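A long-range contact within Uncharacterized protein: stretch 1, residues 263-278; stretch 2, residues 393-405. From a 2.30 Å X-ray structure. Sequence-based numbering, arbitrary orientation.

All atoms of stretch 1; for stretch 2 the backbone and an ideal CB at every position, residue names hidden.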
# COMPACT_ATOMS: atom_id res chain seq x y z
N ILE A 263 -13.55 11.26 20.41
CA ILE A 263 -12.73 10.30 19.72
C ILE A 263 -13.44 8.97 19.70
O ILE A 263 -13.92 8.52 20.74
CB ILE A 263 -11.41 10.06 20.46
CG1 ILE A 263 -10.65 11.37 20.66
CG2 ILE A 263 -10.53 9.10 19.68
CD1 ILE A 263 -10.37 12.10 19.36
N LEU A 264 -13.48 8.33 18.54
CA LEU A 264 -14.12 7.03 18.39
C LEU A 264 -13.33 5.91 19.07
O LEU A 264 -12.11 5.86 19.01
CB LEU A 264 -14.31 6.73 16.92
CG LEU A 264 -15.11 5.47 16.59
CD1 LEU A 264 -15.81 5.59 15.24
CD2 LEU A 264 -14.20 4.24 16.57
N GLN A 265 -14.07 4.98 19.67
CA GLN A 265 -13.50 3.86 20.42
C GLN A 265 -14.24 2.57 20.03
O GLN A 265 -15.43 2.61 19.77
CB GLN A 265 -13.65 4.16 21.90
CG GLN A 265 -12.80 3.34 22.82
CD GLN A 265 -12.67 3.99 24.19
OE1 GLN A 265 -11.63 3.88 24.84
NE2 GLN A 265 -13.69 4.71 24.61
N HIS A 266 -13.52 1.46 19.92
CA HIS A 266 -14.10 0.16 19.62
C HIS A 266 -14.84 -0.33 20.83
O HIS A 266 -14.39 -0.14 21.93
CB HIS A 266 -13.04 -0.85 19.23
CG HIS A 266 -12.49 -0.63 17.85
ND1 HIS A 266 -12.79 -1.46 16.79
CD2 HIS A 266 -11.72 0.35 17.35
CE1 HIS A 266 -12.19 -1.01 15.70
NE2 HIS A 266 -11.54 0.09 16.01
N SER A 267 -15.98 -0.94 20.61
CA SER A 267 -16.80 -1.46 21.68
C SER A 267 -16.64 -2.96 21.78
O SER A 267 -16.65 -3.66 20.78
CB SER A 267 -18.26 -1.12 21.41
OG SER A 267 -19.10 -1.68 22.40
N ALA A 268 -16.50 -3.46 22.99
CA ALA A 268 -16.41 -4.90 23.23
C ALA A 268 -17.77 -5.59 23.01
O ALA A 268 -17.83 -6.71 22.51
CB ALA A 268 -15.91 -5.17 24.65
N THR A 269 -18.85 -4.90 23.36
CA THR A 269 -20.19 -5.49 23.35
C THR A 269 -21.03 -5.09 22.14
O THR A 269 -20.79 -4.09 21.50
CB THR A 269 -20.97 -5.12 24.63
OG1 THR A 269 -21.00 -3.71 24.77
CG2 THR A 269 -20.31 -5.75 25.86
N GLN A 270 -22.06 -5.90 21.90
CA GLN A 270 -22.91 -5.76 20.75
C GLN A 270 -24.14 -4.93 21.05
O GLN A 270 -24.65 -4.94 22.15
CB GLN A 270 -23.40 -7.13 20.31
CG GLN A 270 -22.31 -8.14 19.99
CD GLN A 270 -22.90 -9.46 19.51
OE1 GLN A 270 -24.00 -9.50 18.93
NE2 GLN A 270 -22.17 -10.54 19.74
N LEU A 271 -24.62 -4.23 20.03
CA LEU A 271 -25.83 -3.44 20.14
C LEU A 271 -26.82 -4.15 19.24
O LEU A 271 -26.47 -4.60 18.15
CB LEU A 271 -25.57 -2.02 19.67
CG LEU A 271 -24.42 -1.33 20.40
CD1 LEU A 271 -24.06 -0.00 19.76
CD2 LEU A 271 -24.75 -1.15 21.88
N HIS A 272 -28.06 -4.26 19.69
CA HIS A 272 -29.08 -4.94 18.92
C HIS A 272 -29.94 -4.04 18.01
O HIS A 272 -30.66 -4.55 17.19
CB HIS A 272 -29.97 -5.76 19.84
CG HIS A 272 -29.23 -6.89 20.49
ND1 HIS A 272 -28.91 -6.90 21.83
CD2 HIS A 272 -28.73 -8.04 19.98
CE1 HIS A 272 -28.24 -8.00 22.12
NE2 HIS A 272 -28.12 -8.72 21.01
N THR A 273 -29.86 -2.73 18.14
CA THR A 273 -30.58 -1.87 17.21
C THR A 273 -29.96 -2.03 15.83
O THR A 273 -28.74 -2.01 15.69
CB THR A 273 -30.49 -0.38 17.60
OG1 THR A 273 -30.95 -0.22 18.93
CG2 THR A 273 -31.36 0.48 16.70
N PRO A 274 -30.79 -2.21 14.80
CA PRO A 274 -30.19 -2.31 13.48
C PRO A 274 -29.67 -0.97 13.00
O PRO A 274 -30.13 0.06 13.45
CB PRO A 274 -31.32 -2.81 12.58
CG PRO A 274 -32.56 -2.70 13.37
CD PRO A 274 -32.25 -2.31 14.78
N VAL A 275 -28.73 -1.01 12.08
CA VAL A 275 -28.20 0.19 11.49
C VAL A 275 -28.42 0.16 9.97
O VAL A 275 -28.28 -0.89 9.32
CB VAL A 275 -26.71 0.38 11.86
CG1 VAL A 275 -25.83 -0.62 11.15
CG2 VAL A 275 -26.26 1.79 11.52
N PHE A 276 -28.82 1.31 9.43
CA PHE A 276 -28.97 1.51 8.01
C PHE A 276 -27.80 2.33 7.53
O PHE A 276 -27.63 3.47 7.97
CB PHE A 276 -30.23 2.28 7.65
CG PHE A 276 -31.50 1.55 7.95
CD1 PHE A 276 -31.51 0.21 8.33
CD2 PHE A 276 -32.69 2.21 7.81
CE1 PHE A 276 -32.69 -0.44 8.57
CE2 PHE A 276 -33.87 1.56 8.05
CZ PHE A 276 -33.88 0.25 8.43
N ILE A 277 -26.99 1.73 6.66
CA ILE A 277 -25.82 2.38 6.08
C ILE A 277 -26.23 2.81 4.70
O ILE A 277 -26.61 1.99 3.89
CB ILE A 277 -24.63 1.43 6.05
CG1 ILE A 277 -24.16 1.20 7.49
CG2 ILE A 277 -23.49 2.02 5.23
CD1 ILE A 277 -23.41 -0.08 7.70
N VAL A 278 -26.16 4.11 4.45
CA VAL A 278 -26.71 4.68 3.25
C VAL A 278 -25.62 5.33 2.43
O VAL A 278 -25.01 6.28 2.87
CB VAL A 278 -27.77 5.75 3.57
CG1 VAL A 278 -28.45 6.20 2.30
CG2 VAL A 278 -28.81 5.20 4.53
N UNK A 393 -16.19 6.49 1.50
CA UNK A 393 -16.89 6.85 2.73
C UNK A 393 -17.91 5.80 3.16
O UNK A 393 -18.25 5.69 4.34
CB UNK A 393 -17.59 8.20 2.55
N UNK A 394 -18.35 4.99 2.20
CA UNK A 394 -19.22 3.85 2.49
C UNK A 394 -18.50 2.79 3.32
O UNK A 394 -19.13 2.11 4.15
CB UNK A 394 -19.73 3.23 1.19
N UNK A 395 -17.19 2.65 3.08
CA UNK A 395 -16.34 1.76 3.88
C UNK A 395 -16.23 2.32 5.28
O UNK A 395 -16.27 1.56 6.24
CB UNK A 395 -14.95 1.60 3.25
N UNK A 396 -16.09 3.64 5.38
CA UNK A 396 -15.93 4.32 6.67
C UNK A 396 -17.15 4.10 7.53
O UNK A 396 -17.02 3.78 8.71
CB UNK A 396 -15.69 5.82 6.48
N UNK A 397 -18.33 4.26 6.95
CA UNK A 397 -19.57 4.05 7.70
C UNK A 397 -19.76 2.60 8.13
O UNK A 397 -20.19 2.32 9.24
CB UNK A 397 -20.77 4.49 6.86
N UNK A 398 -19.45 1.67 7.26
CA UNK A 398 -19.61 0.26 7.59
C UNK A 398 -18.66 -0.14 8.69
O UNK A 398 -19.06 -0.81 9.65
CB UNK A 398 -19.39 -0.62 6.36
N UNK A 399 -17.40 0.27 8.59
CA UNK A 399 -16.41 -0.16 9.57
C UNK A 399 -16.67 0.56 10.90
O UNK A 399 -16.51 -0.05 11.97
CB UNK A 399 -14.99 0.12 9.07
N UNK A 400 -17.09 1.82 10.83
CA UNK A 400 -17.42 2.59 12.05
C UNK A 400 -18.57 1.91 12.77
O UNK A 400 -18.54 1.77 13.99
CB UNK A 400 -17.78 4.04 11.72
N UNK A 401 -19.57 1.48 12.02
CA UNK A 401 -20.74 0.84 12.62
C UNK A 401 -20.40 -0.45 13.36
O UNK A 401 -20.89 -0.70 14.45
CB UNK A 401 -21.78 0.55 11.54
N UNK A 402 -19.53 -1.26 12.76
CA UNK A 402 -19.12 -2.52 13.36
C UNK A 402 -18.25 -2.26 14.58
O UNK A 402 -18.37 -2.93 15.59
CB UNK A 402 -18.37 -3.39 12.34
N UNK A 403 -17.41 -1.24 14.50
CA UNK A 403 -16.54 -0.88 15.60
C UNK A 403 -17.35 -0.43 16.84
O UNK A 403 -17.02 -0.80 17.98
CB UNK A 403 -15.58 0.23 15.16
N UNK A 404 -18.42 0.33 16.61
CA UNK A 404 -19.28 0.81 17.67
C UNK A 404 -20.13 -0.26 18.32
O UNK A 404 -20.59 -0.09 19.43
CB UNK A 404 -20.19 1.91 17.12
N UNK A 405 -20.32 -1.37 17.64
CA UNK A 405 -21.00 -2.50 18.22
C UNK A 405 -22.19 -2.99 17.43
O UNK A 405 -22.77 -4.00 17.78
CB UNK A 405 -21.45 -2.14 19.64

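Stretch 2 is helical up to its last residues and runs nearly antiparallel (166°) to the strand that includes residues 276-278, with a closest axis approach of 8.7 Å; its C-terminal end meets the segment around 264 to 271. Positions 393, 395 and 396 have nothing of stretch 1 within 5.5 Å of the ideal CB, so stretch 1 sets no preference beyond helical backbone angles; the deposited residues are Val-393, Asn-395 and Thr-396.

At 394 the CA-to-CB bond points sideways and many residues would fit. The residue is Thr-394, whose carbonyl oxygen lies 4.5 Å from CG2 of Ile-277.

Position 397 points toward the strand. An ideal CB there would already be at contact distance, 4.0 Å from CG2 of Ile-277, so a small residue suits the place. Its helical angles do not demand glycine, so alanine or serine would also be reasonable. Gly-397 is found, and its CA is 6.7 Å from the CA of Ile-277.

At 398 the CB points sideways, 4.3 Å from CD1 of Ile-277, so an apolar or small polar side chain would suit. Thr-398 combines both: its CG2 is carbon, and its OG1 donates to the carbonyl O of Thr-394, 2.8 Å away, satisfying the hydroxyl within the helix while OG1 rests 3.9 Å from CG2 of Ile-277.

Positions 399 and 402 point away, and stretch 1 leaves the choice open; they are Thr-399 and Leu-402.

At 400, sideways, the ideal CB lies 4.3 Å from CD1 of Leu-264, favouring an apolar residue. Ala-400 makes that contact with its methyl group. Position 401 points toward the strand, its CB 4.2 Å from both CD1 of Ile-277 and CG1 of Val-275. These methyls already lie at contact distance, so a small apolar residue fits well, and Ala-401 touches both.

At 403 the CB is 3.6 Å from ND1 of His-266 and 4.5 Å from CD2 of Leu-264. A compact apolar group suits a place against a ring, and Ala-403 lays its CB over one face of the imidazole, 3.8 Å from the centroid, in a CH-pi contact. Its backbone carbonyl O accepts a hydrogen bond from N of Ser-267 (2.8 Å), a link independent of side-chain identity.

The CB at 404 points away, yet CD1 of Leu-271 is 5.1 Å from it, so a long, flexible apolar chain could turn back to stretch 1. Leu-404 does so, its CD2 reaching within 4.1 Å of CG of Leu-264.

Position 405 is the most restrictive. With phi 125°, a CB would jam against the preceding carbonyl O, which alone calls for glycine; it would also clash with O of Thr-269 at 2.8 Å and lie tight against CG of Leu-271 at 3.2 Å. Gly-405 leaves the helix here, allowing the loop to close in, and its O accepts a hydrogen bond from N of Leu-271 (2.9 Å).

Stretch 2 393-405: VTNTGTTAALALG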
# COMPACT_ATOMS: atom_id res chain seq x y z
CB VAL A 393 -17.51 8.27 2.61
CG1 VAL A 393 -18.59 8.33 1.53
CG2 VAL A 393 -18.04 8.76 3.96
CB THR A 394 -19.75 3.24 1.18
OG1 THR A 394 -20.72 4.14 0.63
CG2 THR A 394 -20.43 1.97 1.44
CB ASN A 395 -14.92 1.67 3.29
CG ASN A 395 -14.91 1.13 1.88
OD1 ASN A 395 -14.65 1.85 0.89
ND2 ASN A 395 -15.26 -0.14 1.77
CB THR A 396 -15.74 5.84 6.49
OG1 THR A 396 -14.77 6.10 5.46
CG2 THR A 396 -15.32 6.48 7.80
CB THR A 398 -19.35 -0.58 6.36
OG1 THR A 398 -20.29 -0.19 5.35
CG2 THR A 398 -19.51 -2.06 6.68
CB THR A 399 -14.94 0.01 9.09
OG1 THR A 399 -14.05 -0.59 10.04
CG2 THR A 399 -14.55 1.47 8.96
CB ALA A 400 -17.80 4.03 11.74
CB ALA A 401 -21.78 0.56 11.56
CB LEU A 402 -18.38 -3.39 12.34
CG LEU A 402 -19.27 -3.88 11.20
CD1 LEU A 402 -18.42 -4.32 10.01
CD2 LEU A 402 -20.19 -5.00 11.68
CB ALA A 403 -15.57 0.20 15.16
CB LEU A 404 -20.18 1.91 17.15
CG LEU A 404 -19.41 3.15 16.71
CD1 LEU A 404 -20.43 4.13 16.18
CD2 LEU A 404 -18.58 3.75 17.84
O HOH W 1 -17.15 -3.71 18.02
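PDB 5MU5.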